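Local coordinates for protein nigritoxine (PDB 5M41) that acts as a bacterial toxin against crustaceans and insects, at residues Ala44-Arg56 against Ile99-Thr111. Residues are numbered along the deposited sequence; the frame is centred on the assembly and turned at random.
Sequences AIIEVLSQIREER and ILVNLNSPDKPYT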
ATOM      1  N   ALA A  44      13.981 -34.285  -1.145  1.00 34.18           N
ATOM      2  CA  ALA A  44      12.977 -35.276  -0.743  1.00 35.05           C
ATOM      3  C   ALA A  44      13.600 -36.645  -0.393  1.00 35.78           C
ATOM      4  O   ALA A  44      13.261 -37.257   0.638  1.00 36.02           O
ATOM      5  CB  ALA A  44      11.907 -35.445  -1.821  1.00 33.69           C
ATOM      6  N   ILE A  45      14.484 -37.126  -1.261  1.00 35.93           N
ATOM      7  CA  ILE A  45      15.208 -38.376  -1.019  1.00 36.20           C
ATOM      8  C   ILE A  45      15.998 -38.290   0.291  1.00 37.89           C
ATOM      9  O   ILE A  45      15.892 -39.184   1.149  1.00 39.10           O
ATOM     10  CB  ILE A  45      16.154 -38.735  -2.176  1.00 35.44           C
ATOM     11  CG1 ILE A  45      15.352 -39.004  -3.449  1.00 34.93           C
ATOM     12  CG2 ILE A  45      16.950 -40.005  -1.854  1.00 35.59           C
ATOM     13  CD1 ILE A  45      16.213 -38.962  -4.708  1.00 33.89           C
ATOM     14  N   ILE A  46      16.786 -37.222   0.437  1.00 38.66           N
ATOM     15  CA  ILE A  46      17.533 -36.969   1.673  1.00 40.73           C
ATOM     16  C   ILE A  46      16.623 -37.055   2.901  1.00 41.28           C
ATOM     17  O   ILE A  46      16.969 -37.715   3.881  1.00 43.13           O
ATOM     18  CB  ILE A  46      18.261 -35.612   1.659  1.00 40.21           C
ATOM     19  CG1 ILE A  46      19.478 -35.668   0.718  1.00 42.22           C
ATOM     20  CG2 ILE A  46      18.759 -35.275   3.060  1.00 42.36           C
ATOM     21  CD1 ILE A  46      19.959 -34.304   0.217  1.00 40.95           C
ATOM     22  N   GLU A  47      15.457 -36.417   2.848  1.00 38.76           N
ATOM     23  CA  GLU A  47      14.541 -36.500   3.966  1.00 40.43           C
ATOM     24  C   GLU A  47      14.166 -37.952   4.289  1.00 41.33           C
ATOM     25  O   GLU A  47      14.140 -38.348   5.460  1.00 43.43           O
ATOM     26  CB  GLU A  47      13.308 -35.622   3.750  1.00 39.88           C
ATOM     27  CG  GLU A  47      12.236 -35.700   4.830  1.00 42.66           C
ATOM     28  CD  GLU A  47      12.710 -35.287   6.229  1.00 47.04           C
ATOM     29  OE1 GLU A  47      13.777 -34.648   6.384  1.00 47.69           O
ATOM     30  OE2 GLU A  47      11.994 -35.608   7.189  1.00 50.98           O
ATOM     31  N   VAL A  48      13.873 -38.747   3.265  1.00 39.70           N
ATOM     32  CA  VAL A  48      13.400 -40.111   3.492  1.00 39.79           C
ATOM     33  C   VAL A  48      14.550 -40.997   3.998  1.00 41.65           C
ATOM     34  O   VAL A  48      14.359 -41.801   4.911  1.00 39.72           O
ATOM     35  CB  VAL A  48      12.658 -40.689   2.258  1.00 41.15           C
ATOM     36  CG1 VAL A  48      12.305 -42.160   2.445  1.00 39.27           C
ATOM     37  CG2 VAL A  48      11.406 -39.863   1.978  1.00 37.82           C
ATOM     38  N   LEU A  49      15.743 -40.824   3.434  1.00 41.18           N
ATOM     39  CA  LEU A  49      16.914 -41.499   3.978  1.00 43.74           C
ATOM     40  C   LEU A  49      17.144 -41.160   5.460  1.00 47.56           C
ATOM     41  O   LEU A  49      17.435 -42.074   6.228  1.00 48.58           O
ATOM     42  CB  LEU A  49      18.177 -41.229   3.160  1.00 42.86           C
ATOM     43  CG  LEU A  49      18.163 -41.616   1.682  1.00 42.96           C
ATOM     44  CD1 LEU A  49      19.480 -41.205   1.049  1.00 45.23           C
ATOM     45  CD2 LEU A  49      17.923 -43.112   1.485  1.00 45.69           C
ATOM     46  N   SER A  50      16.997 -39.889   5.872  1.00 47.01           N
ATOM     47  CA  SER A  50      17.135 -39.524   7.294  1.00 49.99           C
ATOM     48  C   SER A  50      16.144 -40.295   8.157  1.00 53.17           C
ATOM     49  O   SER A  50      16.480 -40.766   9.246  1.00 50.91           O
ATOM     50  CB  SER A  50      16.923 -38.027   7.544  1.00 50.65           C
ATOM     51  OG  SER A  50      17.823 -37.271   6.756  1.00 57.41           O
ATOM     52  N   GLN A  51      14.919 -40.424   7.666  1.00 53.21           N
ATOM     53  CA  GLN A  51      13.906 -41.151   8.400  1.00 57.37           C
ATOM     54  C   GLN A  51      14.246 -42.647   8.490  1.00 59.11           C
ATOM     55  O   GLN A  51      14.112 -43.262   9.558  1.00 59.81           O
ATOM     56  CB  GLN A  51      12.513 -40.889   7.832  1.00 58.92           C
ATOM     57  CG  GLN A  51      11.404 -41.505   8.675  1.00 65.21           C
ATOM     58  CD  GLN A  51      10.009 -41.227   8.138  1.00 69.52           C
ATOM     59  OE1 GLN A  51       9.021 -41.777   8.638  1.00 73.94           O
ATOM     60  NE2 GLN A  51       9.919 -40.386   7.116  1.00 63.00           N
ATOM     61  N   ILE A  52      14.723 -43.216   7.385  1.00 57.25           N
ATOM     62  CA  ILE A  52      15.154 -44.616   7.374  1.00 57.95           C
ATOM     63  C   ILE A  52      16.298 -44.814   8.377  1.00 61.22           C
ATOM     64  O   ILE A  52      16.294 -45.773   9.155  1.00 62.56           O
ATOM     65  CB  ILE A  52      15.599 -45.097   5.971  1.00 53.09           C
ATOM     66  CG1 ILE A  52      14.404 -45.197   5.021  1.00 48.73           C
ATOM     67  CG2 ILE A  52      16.289 -46.459   6.067  1.00 53.88           C
ATOM     68  CD1 ILE A  52      14.794 -45.275   3.559  1.00 46.48           C
ATOM     69  N   ARG A  53      17.262 -43.898   8.355  1.00 62.36           N
ATOM     70  CA  ARG A  53      18.429 -44.004   9.202  1.00 68.22           C
ATOM     71  C   ARG A  53      18.057 -43.991  10.683  1.00 72.99           C
ATOM     72  O   ARG A  53      18.424 -44.911  11.414  1.00 74.91           O
ATOM     73  CB  ARG A  53      19.440 -42.906   8.879  1.00 70.03           C
ATOM     74  CG  ARG A  53      20.752 -43.051   9.635  1.00 77.11           C
ATOM     75  CD  ARG A  53      21.902 -42.360   8.922  1.00 83.03           C
ATOM     76  NE  ARG A  53      21.752 -40.903   8.872  1.00 90.20           N
ATOM     77  CZ  ARG A  53      22.033 -40.075   9.878  1.00 92.94           C
ATOM     78  NH1 ARG A  53      22.477 -40.552  11.040  1.00 94.87           N
ATOM     79  NH2 ARG A  53      21.866 -38.765   9.721  1.00 90.81           N
ATOM     80  N   GLU A  54      17.315 -42.972  11.111  1.00 77.97           N
ATOM     81  CA  GLU A  54      16.956 -42.797  12.523  1.00 86.45           C
ATOM     82  C   GLU A  54      16.107 -43.951  13.072  1.00 91.32           C
ATOM     83  O   GLU A  54      16.176 -44.275  14.259  1.00 91.99           O
ATOM     84  CB  GLU A  54      16.243 -41.455  12.745  1.00 88.61           C
ATOM     85  CG  GLU A  54      14.823 -41.399  12.191  1.00 95.40           C
ATOM     86  CD  GLU A  54      14.080 -40.114  12.532  1.00103.81           C
ATOM     87  OE1 GLU A  54      14.420 -39.461  13.546  1.00107.94           O
ATOM     88  OE2 GLU A  54      13.136 -39.764  11.785  1.00106.12           O
ATOM     89  N   GLU A  55      15.331 -44.573  12.188  1.00 93.51           N
ATOM     90  CA  GLU A  55      14.375 -45.619  12.545  1.00 97.47           C
ATOM     91  C   GLU A  55      15.008 -47.023  12.450  1.00 98.51           C
ATOM     92  O   GLU A  55      14.318 -48.037  12.546  1.00 96.68           O
ATOM     93  CB  GLU A  55      13.139 -45.470  11.644  1.00 99.98           C
ATOM     94  CG  GLU A  55      11.871 -46.156  12.112  1.00108.94           C
ATOM     95  CD  GLU A  55      11.586 -47.432  11.339  1.00117.88           C
ATOM     96  OE1 GLU A  55      12.188 -47.632  10.257  1.00120.39           O
ATOM     97  OE2 GLU A  55      10.754 -48.239  11.812  1.00125.24           O
ATOM     98  N   ARG A  56      16.331 -47.063  12.289  1.00 98.08           N
ATOM     99  CA  ARG A  56      17.076 -48.310  12.131  1.00100.57           C
ATOM    100  C   ARG A  56      18.334 -48.315  13.007  1.00102.73           C
ATOM    101  O   ARG A  56      18.908 -47.254  13.263  1.00 96.76           O
ATOM    102  CB  ARG A  56      17.453 -48.533  10.663  1.00103.99           C
ATOM    103  CG  ARG A  56      16.308 -48.983   9.762  1.00106.11           C
ATOM    104  CD  ARG A  56      16.771 -49.997   8.716  1.00108.70           C
ATOM    105  NE  ARG A  56      17.448 -49.416   7.547  1.00106.45           N
ATOM    106  CZ  ARG A  56      18.748 -49.115   7.472  1.00104.25           C
ATOM    107  NH1 ARG A  56      19.558 -49.302   8.506  1.00108.68           N
ATOM    108  NH2 ARG A  56      19.244 -48.607   6.355  1.00100.45           N
ATOM    109  N   ILE A  99      14.504 -52.035   0.474  1.00 46.34           N
ATOM    110  CA  ILE A  99      13.534 -51.009   0.843  1.00 45.32           C
ATOM    111  C   ILE A  99      12.897 -50.377  -0.396  1.00 43.79           C
ATOM    112  O   ILE A  99      13.607 -49.901  -1.283  1.00 41.94           O
ATOM    113  CB  ILE A  99      14.191 -49.919   1.723  1.00 46.96           C
ATOM    114  CG1 ILE A  99      14.658 -50.515   3.066  1.00 48.51           C
ATOM    115  CG2 ILE A  99      13.231 -48.753   1.948  1.00 45.88           C
ATOM    116  CD1 ILE A  99      15.260 -49.498   4.011  1.00 49.01           C
ATOM    117  N   LEU A 100      11.567 -50.410  -0.437  1.00 42.41           N
ATOM    118  CA  LEU A 100      10.778 -49.775  -1.464  1.00 42.75           C
ATOM    119  C   LEU A 100      10.460 -48.369  -0.985  1.00 41.94           C
ATOM    120  O   LEU A 100       9.909 -48.207   0.099  1.00 43.97           O
ATOM    121  CB  LEU A 100       9.464 -50.548  -1.678  1.00 41.74           C
ATOM    122  CG  LEU A 100       8.463 -49.848  -2.596  1.00 40.54           C
ATOM    123  CD1 LEU A 100       9.006 -49.767  -4.026  1.00 38.93           C
ATOM    124  CD2 LEU A 100       7.148 -50.610  -2.574  1.00 39.77           C
ATOM    125  N   VAL A 101      10.834 -47.365  -1.776  1.00 40.51           N
ATOM    126  CA  VAL A 101      10.537 -45.965  -1.442  1.00 37.68           C
ATOM    127  C   VAL A 101       9.406 -45.425  -2.331  1.00 37.63           C
ATOM    128  O   VAL A 101       9.398 -45.670  -3.549  1.00 38.00           O
ATOM    129  CB  VAL A 101      11.801 -45.090  -1.553  1.00 38.20           C
ATOM    130  CG1 VAL A 101      11.473 -43.618  -1.260  1.00 35.45           C
ATOM    131  CG2 VAL A 101      12.885 -45.595  -0.567  1.00 36.90           C
ATOM    132  N   ASN A 102       8.445 -44.732  -1.708  1.00 36.86           N
ATOM    133  CA  ASN A 102       7.411 -43.955  -2.388  1.00 36.87           C
ATOM    134  C   ASN A 102       7.454 -42.555  -1.786  1.00 36.84           C
ATOM    135  O   ASN A 102       6.908 -42.294  -0.708  1.00 36.09           O
ATOM    136  CB  ASN A 102       6.003 -44.575  -2.209  1.00 37.06           C
ATOM    137  CG  ASN A 102       4.905 -43.791  -2.941  1.00 39.21           C
ATOM    138  OD1 ASN A 102       5.156 -42.728  -3.552  1.00 35.61           O
ATOM    139  ND2 ASN A 102       3.669 -44.290  -2.858  1.00 37.20           N
ATOM    140  N   LEU A 103       8.103 -41.640  -2.495  1.00 35.96           N
ATOM    141  CA  LEU A 103       8.292 -40.298  -1.954  1.00 35.12           C
ATOM    142  C   LEU A 103       6.985 -39.548  -1.767  1.00 35.10           C
ATOM    143  O   LEU A 103       6.939 -38.567  -1.012  1.00 36.05           O
ATOM    144  CB  LEU A 103       9.253 -39.486  -2.826  1.00 33.91           C
ATOM    145  CG  LEU A 103      10.656 -40.053  -3.021  1.00 33.89           C
ATOM    146  CD1 LEU A 103      11.354 -39.240  -4.097  1.00 32.90           C
ATOM    147  CD2 LEU A 103      11.467 -40.041  -1.720  1.00 33.95           C
ATOM    148  N   ASN A 104       5.921 -39.998  -2.432  1.00 33.58           N
ATOM    149  CA  ASN A 104       4.624 -39.308  -2.339  1.00 34.10           C
ATOM    150  C   ASN A 104       3.607 -39.996  -1.421  1.00 38.27           C
ATOM    151  O   ASN A 104       2.426 -39.642  -1.438  1.00 38.45           O
ATOM    152  CB  ASN A 104       4.004 -39.111  -3.732  1.00 32.15           C
ATOM    153  CG  ASN A 104       3.011 -37.960  -3.764  1.00 31.81           C
ATOM    154  OD1 ASN A 104       3.265 -36.924  -3.164  1.00 32.85           O
ATOM    155  ND2 ASN A 104       1.882 -38.132  -4.446  1.00 30.80           N
ATOM    156  N   SER A 105       4.038 -40.993  -0.644  1.00 38.91           N
ATOM    157  CA  SER A 105       3.100 -41.679   0.252  1.00 44.50           C
ATOM    158  C   SER A 105       2.939 -40.906   1.550  1.00 47.63           C
ATOM    159  O   SER A 105       3.924 -40.603   2.192  1.00 52.19           O
ATOM    160  CB  SER A 105       3.581 -43.087   0.583  1.00 46.25           C
ATOM    161  OG  SER A 105       2.686 -43.735   1.492  1.00 49.01           O
ATOM    162  N   PRO A 106       1.700 -40.602   1.950  1.00 49.37           N
ATOM    163  CA  PRO A 106       1.486 -39.936   3.244  1.00 52.84           C
ATOM    164  C   PRO A 106       2.097 -40.706   4.433  1.00 58.48           C
ATOM    165  O   PRO A 106       2.722 -40.117   5.315  1.00 61.01           O
ATOM    166  CB  PRO A 106      -0.036 -39.920   3.389  1.00 55.69           C
ATOM    167  CG  PRO A 106      -0.565 -40.086   2.004  1.00 55.06           C
ATOM    168  CD  PRO A 106       0.446 -40.875   1.229  1.00 48.71           C
ATOM    169  N   ASP A 107       1.958 -42.018   4.432  1.00 57.13           N
ATOM    170  CA  ASP A 107       2.225 -42.778   5.635  1.00 61.53           C
ATOM    171  C   ASP A 107       3.261 -43.894   5.449  1.00 59.42           C
ATOM    172  O   ASP A 107       3.881 -44.325   6.411  1.00 56.78           O
ATOM    173  CB  ASP A 107       0.904 -43.322   6.181  1.00 67.14           C
ATOM    174  CG  ASP A 107       0.124 -44.102   5.141  1.00 72.40           C
ATOM    175  OD1 ASP A 107      -0.238 -45.256   5.435  1.00 83.51           O
ATOM    176  OD2 ASP A 107      -0.119 -43.581   4.020  1.00 78.44           O
ATOM    177  N   LYS A 108       3.468 -44.334   4.207  1.00 59.36           N
ATOM    178  CA  LYS A 108       4.476 -45.365   3.908  1.00 56.71           C
ATOM    179  C   LYS A 108       5.546 -44.847   2.946  1.00 52.28           C
ATOM    180  O   LYS A 108       5.659 -45.355   1.796  1.00 51.78           O
ATOM    181  CB  LYS A 108       3.799 -46.621   3.319  1.00 59.03           C
ATOM    182  CG  LYS A 108       2.882 -47.375   4.271  1.00 64.33           C
ATOM    183  CD  LYS A 108       3.504 -48.703   4.708  1.00 69.35           C
ATOM    184  CE  LYS A 108       4.638 -48.526   5.724  1.00 72.46           C
ATOM    185  NZ  LYS A 108       5.726 -49.532   5.550  1.00 71.43           N
ATOM    186  N   PRO A 109       6.340 -43.833   3.380  1.00 49.68           N
ATOM    187  CA  PRO A 109       7.350 -43.333   2.433  1.00 45.30           C
ATOM    188  C   PRO A 109       8.402 -44.392   2.122  1.00 45.59           C
ATOM    189  O   PRO A 109       9.018 -44.341   1.061  1.00 42.21           O
ATOM    190  CB  PRO A 109       7.969 -42.125   3.156  1.00 45.44           C
ATOM    191  CG  PRO A 109       7.616 -42.308   4.590  1.00 46.10           C
ATOM    192  CD  PRO A 109       6.309 -43.042   4.623  1.00 48.46           C
ATOM    193  N   TYR A 110       8.590 -45.351   3.036  1.00 45.76           N
ATOM    194  CA  TYR A 110       9.493 -46.492   2.815  1.00 46.56           C
ATOM    195  C   TYR A 110       8.871 -47.748   3.419  1.00 49.63           C
ATOM    196  O   TYR A 110       8.234 -47.686   4.465  1.00 49.04           O
ATOM    197  CB  TYR A 110      10.885 -46.245   3.401  1.00 48.38           C
ATOM    198  CG  TYR A 110      10.891 -46.043   4.907  1.00 55.18           C
ATOM    199  CD1 TYR A 110      11.162 -47.099   5.776  1.00 58.81           C
ATOM    200  CD2 TYR A 110      10.624 -44.790   5.458  1.00 58.33           C
ATOM    201  CE1 TYR A 110      11.160 -46.910   7.153  1.00 64.91           C
ATOM    202  CE2 TYR A 110      10.618 -44.589   6.829  1.00 64.66           C
ATOM    203  CZ  TYR A 110      10.883 -45.646   7.675  1.00 68.17           C
ATOM    204  OH  TYR A 110      10.865 -45.424   9.046  1.00 76.20           O
ATOM    205  N   THR A 111       9.042 -48.867   2.731  1.00 47.71           N
ATOM    206  CA  THR A 111       8.517 -50.136   3.170  1.00 51.00           C
ATOM    207  C   THR A 111       9.634 -51.157   3.078  1.00 50.74           C
ATOM    208  O   THR A 111      10.335 -51.236   2.065  1.00 49.72           O
ATOM    209  CB  THR A 111       7.360 -50.578   2.264  1.00 49.51           C
ATOM    210  OG1 THR A 111       6.457 -49.487   2.126  1.00 48.22           O
ATOM    211  CG2 THR A 111       6.608 -51.802   2.861  1.00 50.59           C
TER
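Val48 packs down on a beta hairpin: its CG2 lies 3.7 Å from Leu103 CD2, while CG1 meets Val101 CG1 tip to tip at 4.1 Å. With CG1 anti to the backbone N (chi1 174°), the two methyls part, one to the strand and one to the turn. Leu103 also reaches back along the helix, its CD1 against Ile45 CG1. Next along, Ile52 CG1 sits over one face of the Tyr110 ring, 3.8 Å from the centroid, a CH-pi contact, and Ile52 CG2 meets Ile99 CD1 at 3.8 Å. Helix 34-54 thus packs on one face of a five-stranded antiparallel sheet, against the hairpin of edge strand 110-113 and its neighbour 98-102; on the other face, Leu100 and Asn102 meet Phe127 of helix 125-128. The solvent side of the contact is polar and looser. There the extended Gln51 brings CD to the Tyr110 edge, 3.7 Å from CE2, with amide and ring planes 87° apart. Poorly ordered Glu55 accepts a weak hydrogen bond at OE1 from Tyr110 OH (2.8 Å), and Arg56, likewise poorly ordered, grazes Ile99 while its guanidinium pairs with Asp58.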